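Local coordinates for protein D-alanyl transferase DltD (Enterococcus faecium TX0133A04, PDB 6PFX) that probably takes part in adding D-alanine to lipoteichoic acid in the Gram-positive cell envelope, as a membrane-associated member of the DltD family, at residues A[124-129]-A[157-162]; A[128-133]-A[178-183]; A[152-157]-A[162-167]. All coordinates share one frame; numbering follows the deposited sequence.

How the interactions relate
All three contacts belong to one group of helices on the same side of the chain's centre; none of the six segments contributes a strand to the five-stranded parallel sheet, and the contacts lie about 23 to 26 Å from the chain's centre. Interactions 1 and 2 have centres about 7 Å apart and both use helix 123-132, with Asp128 and Trp129 in common. Interaction 3 is centred about 7 Å from interaction 1, with which it shares helix 157-167, and about 13 Å from interaction 2. Along the chain the segments of interactions 1 and 3 alternate, and interaction 3 is nested inside the loop that interaction 2 closes. Leu130 links the contacts, packing on Leu159, Ile166 and Leu180.

Interaction 1: residues A[124-129]-A[157-162]; sequences LQTYDW and DTLTAI
A small, buried helix-to-helix packing contact joins 124-129, on helix 123-132, to the first turns of helix 157-167, in the helical region that accompanies the parallel beta sheet of this alpha/beta, SGNH-hydrolase-clan protein. On the 157-162 side the touching is done by one atom, Leu159 CD1, a methyl that lies 4.2 Å from Thr126 CG2 and 4.4 Å from Tyr127 CE1. It approaches the tyrosine at the ring edge, near the ring plane. Thr126 and Leu159 run at about a right angle to each other, methyl against methyl. With OG1 of Thr126 beside the backbone N (chi1 -58°), CG2 falls anti to that N and meets the leucine, while OG1 hydrogen-bonds to Ser122 O one turn back.

Such a contact illustrates how two helices can pack through few atoms: the closest CA pair, Tyr127 and Leu159, is still 8.8 Å apart, and only 109 Å² is buried in all. Around it, Leu159 also rests on Tyr121 and Leu130, which extend the apolar packing. The phenol end is fixed by two polar side chains, one from helix 181-193 and one from the residue just before helix 157-167: Gln183 OE1 and Asn156 ND2 are both hydrogen-bonded to Tyr127 OH.

Interaction 2: residues A[128-133]-A[178-183]; sequences DWLFSM and NQLRSQ
Helix packing at the edge of the helical region of this SGNH-clan protein brings the end of helix 123-132 against 178-183, at the N-terminal part of helix 181-193, with Phe131 as the main side chain reaching across. The backbones stay 8.8 Å apart at their nearest CA atoms, Phe131 and Arg181, and 206 Å² is buried between the segments.

The phenylalanine meets two residues in different ways. The CZ end of its ring comes up to the Leu180-Arg181 backbone, with Phe131 CZ 3.9 Å from Arg181 CA and Leu180 C at the ring edge, near its plane; Leu180 CB is slightly farther from CZ, at 4.2 Å. Farther round the rim, CE1 lies over one face of the Arg181 guanidinium, 3.6 Å from Arg181 NH2. The ring and guanidinium planes stand 67° apart, so the two flat groups are steeply inclined rather than stacked. The arginine chain leaves its backbone extended and then bends at chi3 (-96°), which turns the guanidinium back beside the ring. Its NH1 gives a 2.6 Å hydrogen bond to Asn178 OD1, on a lone pair in the carbonyl plane, though the N-H...O angle is only 136° and the acceptor is tilted from the guanidinium plane. That bond ties the arginine to the start of its own segment and probably helps to hold the face against Phe131.

Phe131 is also stacked with Trp184 and touches Leu177, so helices 174-177 and 181-193 both contribute to its surroundings. Deeper in, the contact is purely aliphatic: Leu130, which also packs on Leu159 and Ile166 of helix 157-167, touches Leu180 with its CD1 methyl at 3.9 Å from the partner's CD1.

Interaction 3: residues A[152-157]-A[162-167]; sequences KVKEND and ILQTIK
Segment 152-157 runs from short helix 151-154 to the start of helix 157-167, on which 162-167 lies; the nearest CA atoms, those of Val153 and Leu163, are 9.6 Å apart. A single methyl pair carries the apolar part: Val153 CG1 sits 3.5 Å from Leu163 CD1, a tight approach, and the two side chains cross at about a right angle. With CG1 of Val153 anti to the backbone N (chi1 169°), this branch is the one that comes up to the leucine. Both residues are buried, and Leu163 packs further on Trp129 and Leu147, while Val153 also rests on Leu159.

Between the two helical pieces the chain passes into an N-capped helix start, with Asn156 at the N-cap of helix 157-167. Its OD1 accepts a hydrogen bond from Leu159 N, three residues on, so the side chain takes up a backbone N-H of the first helical turn. Before the cap, Asn156 N bonds to Val153 O at 3.0 Å, holding the connection close to the helix it leaves.

At the more solvent-exposed margin, the ends of Lys154 and Gln164 merely lie near each other. The lysine chain is coiled, its first three torsions all near -60°, which brings Lys154 NZ within 4.3 Å of Gln164 NE2; both nitrogens are donors, so they are neighbours and not a bonded pair.

Interaction 1: residues A[124-129]-A[157-162]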
ATOM      1  N   LEU A 124      19.728   1.369  -1.989  1.00 17.30           N
ATOM      2  CA  LEU A 124      19.800   0.298  -2.981  1.00 17.59           C
ATOM      3  C   LEU A 124      18.729   0.481  -4.048  1.00 16.44           C
ATOM      4  O   LEU A 124      19.011   0.426  -5.250  1.00 18.23           O
ATOM      5  CB  LEU A 124      19.649  -1.069  -2.297  1.00 19.62           C
ATOM      6  CG  LEU A 124      19.522  -2.298  -3.206  1.00 21.01           C
ATOM      7  CD1 LEU A 124      20.708  -2.488  -4.152  1.00 20.08           C
ATOM      8  CD2 LEU A 124      19.307  -3.579  -2.377  1.00 21.68           C
ATOM      9  N   GLN A 125      17.487   0.711  -3.621  1.00 17.20           N
ATOM     10  CA  GLN A 125      16.390   0.833  -4.571  1.00 15.35           C
ATOM     11  C   GLN A 125      16.454   2.145  -5.330  1.00 16.40           C
ATOM     12  O   GLN A 125      16.063   2.197  -6.503  1.00 16.71           O
ATOM     13  CB  GLN A 125      15.066   0.699  -3.823  1.00 18.09           C
ATOM     14  CG  GLN A 125      14.861  -0.700  -3.272  1.00 16.85           C
ATOM     15  CD  GLN A 125      13.594  -0.839  -2.470  1.00 17.06           C
ATOM     16  OE1 GLN A 125      12.965   0.149  -2.090  1.00 19.43           O
ATOM     17  NE2 GLN A 125      13.208  -2.078  -2.212  1.00 16.14           N
ATOM     18  N   THR A 126      16.932   3.212  -4.681  1.00 15.20           N
ATOM     19  CA  THR A 126      17.123   4.483  -5.371  1.00 16.21           C
ATOM     20  C   THR A 126      18.156   4.334  -6.479  1.00 16.89           C
ATOM     21  O   THR A 126      17.928   4.758  -7.619  1.00 16.46           O
ATOM     22  CB  THR A 126      17.543   5.561  -4.368  1.00 17.44           C
ATOM     23  OG1 THR A 126      16.558   5.682  -3.334  1.00 20.13           O
ATOM     24  CG2 THR A 126      17.699   6.904  -5.060  1.00 19.44           C
ATOM     25  N   TYR A 127      19.290   3.696  -6.169  1.00 13.63           N
ATOM     26  CA  TYR A 127      20.314   3.482  -7.181  1.00 15.99           C
ATOM     27  C   TYR A 127      19.820   2.522  -8.257  1.00 17.18           C
ATOM     28  O   TYR A 127      20.119   2.702  -9.445  1.00 17.80           O
ATOM     29  CB  TYR A 127      21.589   2.944  -6.531  1.00 16.39           C
ATOM     30  CG  TYR A 127      22.317   3.884  -5.591  1.00 17.18           C
ATOM     31  CD1 TYR A 127      21.852   5.166  -5.340  1.00 18.39           C
ATOM     32  CD2 TYR A 127      23.489   3.476  -4.961  1.00 20.58           C
ATOM     33  CE1 TYR A 127      22.521   6.007  -4.489  1.00 19.60           C
ATOM     34  CE2 TYR A 127      24.172   4.323  -4.117  1.00 21.65           C
ATOM     35  CZ  TYR A 127      23.675   5.581  -3.879  1.00 21.29           C
ATOM     36  OH  TYR A 127      24.330   6.430  -3.028  1.00 23.62           O
ATOM     37  N   ASP A 128      19.054   1.500  -7.862  1.00 17.86           N
ATOM     38  CA  ASP A 128      18.429   0.630  -8.848  1.00 14.80           C
ATOM     39  C   ASP A 128      17.704   1.457  -9.904  1.00 14.12           C
ATOM     40  O   ASP A 128      17.832   1.217 -11.110  1.00 19.76           O
ATOM     41  CB  ASP A 128      17.398  -0.289  -8.183  1.00 19.16           C
ATOM     42  CG  ASP A 128      18.010  -1.490  -7.467  1.00 17.73           C
ATOM     43  OD1 ASP A 128      19.190  -1.825  -7.694  1.00 19.90           O
ATOM     44  OD2 ASP A 128      17.273  -2.103  -6.665  1.00 23.64           O
ATOM     45  N   TRP A 129      16.903   2.424  -9.451  1.00 15.60           N
ATOM     46  CA  TRP A 129      16.145   3.276 -10.360  1.00 16.76           C
ATOM     47  C   TRP A 129      17.077   4.069 -11.259  1.00 18.06           C
ATOM     48  O   TRP A 129      16.928   4.064 -12.485  1.00 18.56           O
ATOM     49  CB  TRP A 129      15.268   4.202  -9.523  1.00 15.98           C
ATOM     50  CG  TRP A 129      14.821   5.446 -10.205  1.00 17.07           C
ATOM     51  CD1 TRP A 129      14.103   5.542 -11.366  1.00 17.40           C
ATOM     52  CD2 TRP A 129      15.021   6.791  -9.743  1.00 17.81           C
ATOM     53  NE1 TRP A 129      13.861   6.867 -11.658  1.00 18.59           N
ATOM     54  CE2 TRP A 129      14.417   7.649 -10.680  1.00 15.56           C
ATOM     55  CE3 TRP A 129      15.662   7.350  -8.634  1.00 15.60           C
ATOM     56  CZ2 TRP A 129      14.432   9.040 -10.539  1.00 16.23           C
ATOM     57  CZ3 TRP A 129      15.677   8.732  -8.499  1.00 15.49           C
ATOM     58  CH2 TRP A 129      15.065   9.558  -9.446  1.00 15.87           C
ATOM     59  N   ASP A 157      25.867  13.955  -1.374  1.00 24.38           N
ATOM     60  CA  ASP A 157      26.098  15.030  -2.338  1.00 23.77           C
ATOM     61  C   ASP A 157      26.192  14.509  -3.769  1.00 19.40           C
ATOM     62  O   ASP A 157      25.723  15.167  -4.705  1.00 21.67           O
ATOM     63  CB  ASP A 157      27.360  15.814  -1.971  1.00 30.85           C
ATOM     64  CG  ASP A 157      27.158  16.717  -0.769  1.00 45.11           C
ATOM     65  OD1 ASP A 157      26.000  17.112  -0.507  1.00 47.31           O
ATOM     66  OD2 ASP A 157      28.158  17.033  -0.087  1.00 61.84           O
ATOM     67  N   THR A 158      26.805  13.346  -3.969  1.00 24.33           N
ATOM     68  CA  THR A 158      26.865  12.775  -5.311  1.00 24.05           C
ATOM     69  C   THR A 158      25.465  12.488  -5.840  1.00 22.32           C
ATOM     70  O   THR A 158      25.125  12.862  -6.969  1.00 19.68           O
ATOM     71  CB  THR A 158      27.733  11.522  -5.282  1.00 26.94           C
ATOM     72  OG1 THR A 158      29.034  11.879  -4.793  1.00 27.57           O
ATOM     73  CG2 THR A 158      27.855  10.919  -6.669  1.00 28.68           C
ATOM     74  N   LEU A 159      24.629  11.837  -5.030  1.00 22.09           N
ATOM     75  CA  LEU A 159      23.260  11.560  -5.455  1.00 20.14           C
ATOM     76  C   LEU A 159      22.489  12.849  -5.700  1.00 18.29           C
ATOM     77  O   LEU A 159      21.739  12.959  -6.677  1.00 18.84           O
ATOM     78  CB  LEU A 159      22.557  10.689  -4.411  1.00 20.50           C
ATOM     79  CG  LEU A 159      21.037  10.535  -4.514  1.00 20.35           C
ATOM     80  CD1 LEU A 159      20.672   9.755  -5.762  1.00 17.96           C
ATOM     81  CD2 LEU A 159      20.478   9.845  -3.279  1.00 23.75           C
ATOM     82  N   THR A 160      22.660  13.838  -4.825  1.00 19.70           N
ATOM     83  CA  THR A 160      21.910  15.080  -4.964  1.00 22.34           C
ATOM     84  C   THR A 160      22.181  15.748  -6.308  1.00 17.88           C
ATOM     85  O   THR A 160      21.255  16.252  -6.959  1.00 20.04           O
ATOM     86  CB  THR A 160      22.254  16.009  -3.797  1.00 23.85           C
ATOM     87  OG1 THR A 160      21.723  15.471  -2.577  1.00 23.52           O
ATOM     88  CG2 THR A 160      21.685  17.381  -4.036  1.00 26.26           C
ATOM     89  N   ALA A 161      23.442  15.783  -6.740  1.00 20.10           N
ATOM     90  CA  ALA A 161      23.750  16.420  -8.015  1.00 22.79           C
ATOM     91  C   ALA A 161      23.128  15.649  -9.170  1.00 18.89           C
ATOM     92  O   ALA A 161      22.665  16.244 -10.151  1.00 19.09           O
ATOM     93  CB  ALA A 161      25.262  16.533  -8.193  1.00 20.13           C
ATOM     94  N   ILE A 162      23.102  14.322  -9.067  1.00 16.45           N
ATOM     95  CA  ILE A 162      22.444  13.516 -10.087  1.00 17.46           C
ATOM     96  C   ILE A 162      20.950  13.815 -10.112  1.00 20.22           C
ATOM     97  O   ILE A 162      20.357  13.992 -11.183  1.00 17.31           O
ATOM     98  CB  ILE A 162      22.764  12.024  -9.872  1.00 16.89           C
ATOM     99  CG1 ILE A 162      24.215  11.737 -10.280  1.00 15.36           C
ATOM    100  CG2 ILE A 162      21.773  11.172 -10.633  1.00 16.88           C
ATOM    101  CD1 ILE A 162      24.753  10.458  -9.692  1.00 19.27           C
TER

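Interaction 2: residues A[128-133]-A[178-183]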
ATOM      1  N   ASP A 128      19.054   1.500  -7.862  1.00 17.86           N
ATOM      2  CA  ASP A 128      18.429   0.630  -8.848  1.00 14.80           C
ATOM      3  C   ASP A 128      17.704   1.457  -9.904  1.00 14.12           C
ATOM      4  O   ASP A 128      17.832   1.217 -11.110  1.00 19.76           O
ATOM      5  CB  ASP A 128      17.398  -0.289  -8.183  1.00 19.16           C
ATOM      6  CG  ASP A 128      18.010  -1.490  -7.467  1.00 17.73           C
ATOM      7  OD1 ASP A 128      19.190  -1.825  -7.694  1.00 19.90           O
ATOM      8  OD2 ASP A 128      17.273  -2.103  -6.665  1.00 23.64           O
ATOM      9  N   TRP A 129      16.903   2.424  -9.451  1.00 15.60           N
ATOM     10  CA  TRP A 129      16.145   3.276 -10.360  1.00 16.76           C
ATOM     11  C   TRP A 129      17.077   4.069 -11.259  1.00 18.06           C
ATOM     12  O   TRP A 129      16.928   4.064 -12.485  1.00 18.56           O
ATOM     13  CB  TRP A 129      15.268   4.202  -9.523  1.00 15.98           C
ATOM     14  CG  TRP A 129      14.821   5.446 -10.205  1.00 17.07           C
ATOM     15  CD1 TRP A 129      14.103   5.542 -11.366  1.00 17.40           C
ATOM     16  CD2 TRP A 129      15.021   6.791  -9.743  1.00 17.81           C
ATOM     17  NE1 TRP A 129      13.861   6.867 -11.658  1.00 18.59           N
ATOM     18  CE2 TRP A 129      14.417   7.649 -10.680  1.00 15.56           C
ATOM     19  CE3 TRP A 129      15.662   7.350  -8.634  1.00 15.60           C
ATOM     20  CZ2 TRP A 129      14.432   9.040 -10.539  1.00 16.23           C
ATOM     21  CZ3 TRP A 129      15.677   8.732  -8.499  1.00 15.49           C
ATOM     22  CH2 TRP A 129      15.065   9.558  -9.446  1.00 15.87           C
ATOM     23  N   LEU A 130      18.076   4.726 -10.670  1.00 18.64           N
ATOM     24  CA  LEU A 130      18.971   5.566 -11.456  1.00 17.45           C
ATOM     25  C   LEU A 130      19.677   4.768 -12.544  1.00 20.45           C
ATOM     26  O   LEU A 130      19.808   5.238 -13.679  1.00 20.03           O
ATOM     27  CB  LEU A 130      19.999   6.237 -10.548  1.00 15.72           C
ATOM     28  CG  LEU A 130      19.453   7.268  -9.566  1.00 14.61           C
ATOM     29  CD1 LEU A 130      20.545   7.774  -8.632  1.00 17.11           C
ATOM     30  CD2 LEU A 130      18.826   8.444 -10.280  1.00 19.28           C
ATOM     31  N   PHE A 131      20.178   3.575 -12.213  1.00 14.29           N
ATOM     32  CA  PHE A 131      20.874   2.755 -13.202  1.00 18.58           C
ATOM     33  C   PHE A 131      19.916   2.118 -14.198  1.00 22.75           C
ATOM     34  O   PHE A 131      20.369   1.669 -15.257  1.00 25.91           O
ATOM     35  CB  PHE A 131      21.742   1.699 -12.503  1.00 19.80           C
ATOM     36  CG  PHE A 131      22.985   2.270 -11.861  1.00 18.80           C
ATOM     37  CD1 PHE A 131      24.103   2.583 -12.624  1.00 23.87           C
ATOM     38  CD2 PHE A 131      23.040   2.497 -10.502  1.00 20.53           C
ATOM     39  CE1 PHE A 131      25.244   3.121 -12.033  1.00 17.87           C
ATOM     40  CE2 PHE A 131      24.178   3.032  -9.914  1.00 21.67           C
ATOM     41  CZ  PHE A 131      25.277   3.338 -10.679  1.00 22.91           C
ATOM     42  N   SER A 132      18.613   2.108 -13.896  1.00 23.86           N
ATOM     43  CA  SER A 132      17.603   1.558 -14.789  1.00 25.33           C
ATOM     44  C   SER A 132      17.149   2.558 -15.841  1.00 27.19           C
ATOM     45  O   SER A 132      16.643   2.147 -16.892  1.00 28.83           O
ATOM     46  CB  SER A 132      16.357   1.141 -13.988  1.00 19.49           C
ATOM     47  OG  SER A 132      15.485   2.240 -13.726  1.00 25.21           O
ATOM     48  N   MET A 133      17.313   3.855 -15.576  1.00 24.77           N
ATOM     49  CA  MET A 133      16.771   4.886 -16.448  1.00 23.40           C
ATOM     50  C   MET A 133      17.508   4.911 -17.779  1.00 26.40           C
ATOM     51  O   MET A 133      18.735   5.033 -17.820  1.00 24.55           O
ATOM     52  CB  MET A 133      16.919   6.260 -15.792  1.00 22.83           C
ATOM     53  CG  MET A 133      15.988   6.509 -14.627  1.00 25.35           C
ATOM     54  SD  MET A 133      16.250   8.119 -13.856  1.00 27.19           S
ATOM     55  CE  MET A 133      16.338   9.157 -15.295  1.00 20.29           C
ATOM     56  N   ASN A 178      28.396   6.476 -12.585  1.00 21.03           N
ATOM     57  CA  ASN A 178      29.421   5.518 -12.204  1.00 22.36           C
ATOM     58  C   ASN A 178      30.040   5.850 -10.858  1.00 21.08           C
ATOM     59  O   ASN A 178      30.631   4.967 -10.226  1.00 22.00           O
ATOM     60  CB  ASN A 178      30.493   5.456 -13.285  1.00 22.95           C
ATOM     61  CG  ASN A 178      31.502   4.368 -13.031  1.00 28.44           C
ATOM     62  OD1 ASN A 178      31.172   3.182 -13.045  1.00 29.25           O
ATOM     63  ND2 ASN A 178      32.745   4.764 -12.792  1.00 33.01           N
ATOM     64  N   GLN A 179      29.921   7.099 -10.401  1.00 21.62           N
ATOM     65  CA  GLN A 179      30.437   7.472  -9.091  1.00 25.94           C
ATOM     66  C   GLN A 179      29.703   6.755  -7.965  1.00 24.48           C
ATOM     67  O   GLN A 179      30.247   6.645  -6.861  1.00 23.45           O
ATOM     68  CB  GLN A 179      30.332   8.985  -8.918  1.00 22.61           C
ATOM     69  CG  GLN A 179      31.027   9.511  -7.688  1.00 38.50           C
ATOM     70  CD  GLN A 179      31.168  11.025  -7.692  1.00 49.48           C
ATOM     71  OE1 GLN A 179      30.965  11.685  -8.718  1.00 46.03           O
ATOM     72  NE2 GLN A 179      31.524  11.585  -6.539  1.00 42.22           N
ATOM     73  N   LEU A 180      28.492   6.257  -8.232  1.00 25.00           N
ATOM     74  CA  LEU A 180      27.702   5.507  -7.267  1.00 20.14           C
ATOM     75  C   LEU A 180      27.861   4.001  -7.418  1.00 20.17           C
ATOM     76  O   LEU A 180      27.347   3.248  -6.583  1.00 18.55           O
ATOM     77  CB  LEU A 180      26.211   5.851  -7.426  1.00 20.32           C
ATOM     78  CG  LEU A 180      25.785   7.312  -7.281  1.00 22.20           C
ATOM     79  CD1 LEU A 180      24.324   7.458  -7.648  1.00 22.50           C
ATOM     80  CD2 LEU A 180      26.015   7.778  -5.876  1.00 23.45           C
ATOM     81  N   ARG A 181      28.556   3.540  -8.457  1.00 20.33           N
ATOM     82  CA  ARG A 181      28.495   2.127  -8.804  1.00 23.57           C
ATOM     83  C   ARG A 181      29.165   1.251  -7.753  1.00 20.41           C
ATOM     84  O   ARG A 181      28.680   0.151  -7.461  1.00 20.95           O
ATOM     85  CB  ARG A 181      29.124   1.904 -10.175  1.00 23.20           C
ATOM     86  CG  ARG A 181      29.019   0.475 -10.637  1.00 28.20           C
ATOM     87  CD  ARG A 181      29.509   0.336 -12.068  1.00 37.71           C
ATOM     88  NE  ARG A 181      28.419   0.380 -13.042  1.00 40.15           N
ATOM     89  CZ  ARG A 181      28.076   1.449 -13.760  1.00 37.61           C
ATOM     90  NH1 ARG A 181      28.728   2.598 -13.626  1.00 32.74           N
ATOM     91  NH2 ARG A 181      27.071   1.362 -14.621  1.00 40.80           N
ATOM     92  N   SER A 182      30.285   1.706  -7.189  1.00 23.26           N
ATOM     93  CA  SER A 182      30.954   0.928  -6.153  1.00 28.91           C
ATOM     94  C   SER A 182      30.036   0.726  -4.953  1.00 21.72           C
ATOM     95  O   SER A 182      29.871  -0.397  -4.462  1.00 23.19           O
ATOM     96  CB  SER A 182      32.252   1.614  -5.736  1.00 28.61           C
ATOM     97  OG  SER A 182      32.968   0.786  -4.840  1.00 29.29           O
ATOM     98  N   GLN A 183      29.417   1.807  -4.474  1.00 23.65           N
ATOM     99  CA  GLN A 183      28.472   1.697  -3.368  1.00 24.48           C
ATOM    100  C   GLN A 183      27.291   0.806  -3.737  1.00 26.19           C
ATOM    101  O   GLN A 183      26.845  -0.013  -2.925  1.00 26.58           O
ATOM    102  CB  GLN A 183      27.982   3.092  -2.980  1.00 26.96           C
ATOM    103  CG  GLN A 183      27.065   3.116  -1.765  1.00 34.55           C
ATOM    104  CD  GLN A 183      26.600   4.518  -1.387  1.00 36.26           C
ATOM    105  OE1 GLN A 183      26.682   5.460  -2.182  1.00 32.30           O
ATOM    106  NE2 GLN A 183      26.110   4.660  -0.160  1.00 43.01           N
TER

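Interaction 3: residues A[152-157]-A[162-167]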
ATOM      1  N   LYS A 152      17.517  13.381   4.371  1.00 24.91           N
ATOM      2  CA  LYS A 152      18.311  12.160   4.309  1.00 28.48           C
ATOM      3  C   LYS A 152      18.910  11.972   2.923  1.00 24.58           C
ATOM      4  O   LYS A 152      20.033  11.475   2.792  1.00 26.87           O
ATOM      5  CB  LYS A 152      17.459  10.954   4.697  1.00 33.04           C
ATOM      6  CG  LYS A 152      18.270   9.719   5.052  1.00 33.27           C
ATOM      7  CD  LYS A 152      17.460   8.756   5.903  1.00 37.93           C
ATOM      8  CE  LYS A 152      18.365   7.775   6.633  1.00 47.10           C
ATOM      9  NZ  LYS A 152      17.600   6.845   7.511  1.00 54.52           N
ATOM     10  N   VAL A 153      18.182  12.370   1.879  1.00 21.59           N
ATOM     11  CA  VAL A 153      18.717  12.295   0.522  1.00 23.37           C
ATOM     12  C   VAL A 153      19.821  13.327   0.329  1.00 27.66           C
ATOM     13  O   VAL A 153      20.860  13.040  -0.280  1.00 26.08           O
ATOM     14  CB  VAL A 153      17.569  12.476  -0.488  1.00 21.21           C
ATOM     15  CG1 VAL A 153      18.102  12.686  -1.907  1.00 21.48           C
ATOM     16  CG2 VAL A 153      16.620  11.285  -0.436  1.00 24.31           C
ATOM     17  N   LYS A 154      19.615  14.541   0.858  1.00 23.85           N
ATOM     18  CA  LYS A 154      20.575  15.629   0.728  1.00 29.08           C
ATOM     19  C   LYS A 154      21.899  15.336   1.429  1.00 29.91           C
ATOM     20  O   LYS A 154      22.911  15.972   1.109  1.00 28.66           O
ATOM     21  CB  LYS A 154      19.995  16.921   1.330  1.00 33.81           C
ATOM     22  CG  LYS A 154      18.690  17.442   0.715  1.00 36.53           C
ATOM     23  CD  LYS A 154      18.857  17.917  -0.725  1.00 37.62           C
ATOM     24  CE  LYS A 154      19.833  19.083  -0.840  1.00 43.54           C
ATOM     25  NZ  LYS A 154      19.844  19.687  -2.203  1.00 45.82           N
ATOM     26  N   GLU A 155      21.918  14.406   2.389  1.00 26.05           N
ATOM     27  CA  GLU A 155      23.175  14.018   3.009  1.00 25.61           C
ATOM     28  C   GLU A 155      24.174  13.499   1.984  1.00 28.48           C
ATOM     29  O   GLU A 155      25.384  13.516   2.236  1.00 29.50           O
ATOM     30  CB  GLU A 155      22.954  12.883   4.005  1.00 26.79           C
ATOM     31  CG  GLU A 155      22.122  13.225   5.217  1.00 30.42           C
ATOM     32  CD  GLU A 155      21.871  12.000   6.086  1.00 31.15           C
ATOM     33  OE1 GLU A 155      22.549  10.968   5.882  1.00 31.72           O
ATOM     34  OE2 GLU A 155      20.991  12.056   6.963  1.00 37.66           O
ATOM     35  N   ASN A 156      23.679  13.017   0.848  1.00 26.65           N
ATOM     36  CA  ASN A 156      24.477  12.351  -0.179  1.00 24.38           C
ATOM     37  C   ASN A 156      24.681  13.333  -1.324  1.00 25.02           C
ATOM     38  O   ASN A 156      23.797  13.511  -2.163  1.00 21.91           O
ATOM     39  CB  ASN A 156      23.708  11.117  -0.644  1.00 24.68           C
ATOM     40  CG  ASN A 156      24.515  10.220  -1.552  1.00 27.34           C
ATOM     41  OD1 ASN A 156      25.423  10.668  -2.252  1.00 26.42           O
ATOM     42  ND2 ASN A 156      24.178   8.937  -1.552  1.00 27.91           N
ATOM     43  N   ASP A 157      25.867  13.955  -1.374  1.00 24.38           N
ATOM     44  CA  ASP A 157      26.098  15.030  -2.338  1.00 23.77           C
ATOM     45  C   ASP A 157      26.192  14.509  -3.769  1.00 19.40           C
ATOM     46  O   ASP A 157      25.723  15.167  -4.705  1.00 21.67           O
ATOM     47  CB  ASP A 157      27.360  15.814  -1.971  1.00 30.85           C
ATOM     48  CG  ASP A 157      27.158  16.717  -0.769  1.00 45.11           C
ATOM     49  OD1 ASP A 157      26.000  17.112  -0.507  1.00 47.31           O
ATOM     50  OD2 ASP A 157      28.158  17.033  -0.087  1.00 61.84           O
ATOM     51  N   ILE A 162      23.102  14.322  -9.067  1.00 16.45           N
ATOM     52  CA  ILE A 162      22.444  13.516 -10.087  1.00 17.46           C
ATOM     53  C   ILE A 162      20.950  13.815 -10.112  1.00 20.22           C
ATOM     54  O   ILE A 162      20.357  13.992 -11.183  1.00 17.31           O
ATOM     55  CB  ILE A 162      22.764  12.024  -9.872  1.00 16.89           C
ATOM     56  CG1 ILE A 162      24.215  11.737 -10.280  1.00 15.36           C
ATOM     57  CG2 ILE A 162      21.773  11.172 -10.633  1.00 16.88           C
ATOM     58  CD1 ILE A 162      24.753  10.458  -9.692  1.00 19.27           C
ATOM     59  N   LEU A 163      20.326  13.925  -8.938  1.00 17.35           N
ATOM     60  CA  LEU A 163      18.898  14.214  -8.917  1.00 18.38           C
ATOM     61  C   LEU A 163      18.604  15.598  -9.485  1.00 18.21           C
ATOM     62  O   LEU A 163      17.576  15.795 -10.139  1.00 19.23           O
ATOM     63  CB  LEU A 163      18.343  14.113  -7.502  1.00 18.35           C
ATOM     64  CG  LEU A 163      18.359  12.732  -6.862  1.00 17.32           C
ATOM     65  CD1 LEU A 163      17.846  12.817  -5.425  1.00 16.07           C
ATOM     66  CD2 LEU A 163      17.552  11.719  -7.675  1.00 17.91           C
ATOM     67  N   GLN A 164      19.479  16.578  -9.233  1.00 19.50           N
ATOM     68  CA  GLN A 164      19.295  17.896  -9.842  1.00 21.31           C
ATOM     69  C   GLN A 164      19.325  17.826 -11.372  1.00 21.89           C
ATOM     70  O   GLN A 164      18.570  18.531 -12.051  1.00 22.67           O
ATOM     71  CB  GLN A 164      20.356  18.868  -9.321  1.00 20.97           C
ATOM     72  CG  GLN A 164      20.218  19.239  -7.842  1.00 24.08           C
ATOM     73  CD  GLN A 164      19.012  20.117  -7.555  1.00 34.78           C
ATOM     74  OE1 GLN A 164      18.214  20.420  -8.446  1.00 34.85           O
ATOM     75  NE2 GLN A 164      18.870  20.529  -6.299  1.00 31.66           N
ATOM     76  N   THR A 165      20.197  16.990 -11.935  1.00 18.45           N
ATOM     77  CA  THR A 165      20.233  16.802 -13.386  1.00 20.72           C
ATOM     78  C   THR A 165      18.907  16.255 -13.903  1.00 18.77           C
ATOM     79  O   THR A 165      18.360  16.753 -14.896  1.00 19.11           O
ATOM     80  CB  THR A 165      21.390  15.857 -13.720  1.00 23.68           C
ATOM     81  OG1 THR A 165      22.629  16.461 -13.317  1.00 23.40           O
ATOM     82  CG2 THR A 165      21.445  15.545 -15.195  1.00 22.52           C
ATOM     83  N   ILE A 166      18.377  15.226 -13.237  1.00 17.83           N
ATOM     84  CA  ILE A 166      17.113  14.619 -13.643  1.00 17.92           C
ATOM     85  C   ILE A 166      15.960  15.599 -13.481  1.00 18.90           C
ATOM     86  O   ILE A 166      15.061  15.671 -14.327  1.00 18.91           O
ATOM     87  CB  ILE A 166      16.877  13.315 -12.849  1.00 16.43           C
ATOM     88  CG1 ILE A 166      17.962  12.308 -13.216  1.00 17.70           C
ATOM     89  CG2 ILE A 166      15.465  12.825 -13.100  1.00 17.15           C
ATOM     90  CD1 ILE A 166      18.030  11.099 -12.303  1.00 17.00           C
ATOM     91  N   LYS A 167      15.957  16.357 -12.385  1.00 18.25           N
ATOM     92  CA  LYS A 167      14.902  17.342 -12.173  1.00 19.75           C
ATOM     93  C   LYS A 167      14.814  18.318 -13.339  1.00 24.04           C
ATOM     94  O   LYS A 167      13.715  18.726 -13.736  1.00 27.25           O
ATOM     95  CB  LYS A 167      15.160  18.087 -10.865  1.00 20.96           C
ATOM     96  CG  LYS A 167      14.199  19.228 -10.598  1.00 28.37           C
ATOM     97  CD  LYS A 167      14.400  19.760  -9.196  1.00 27.17           C
ATOM     98  CE  LYS A 167      13.565  21.007  -8.961  1.00 38.18           C
ATOM     99  NZ  LYS A 167      13.559  21.405  -7.528  1.00 44.49           N
TER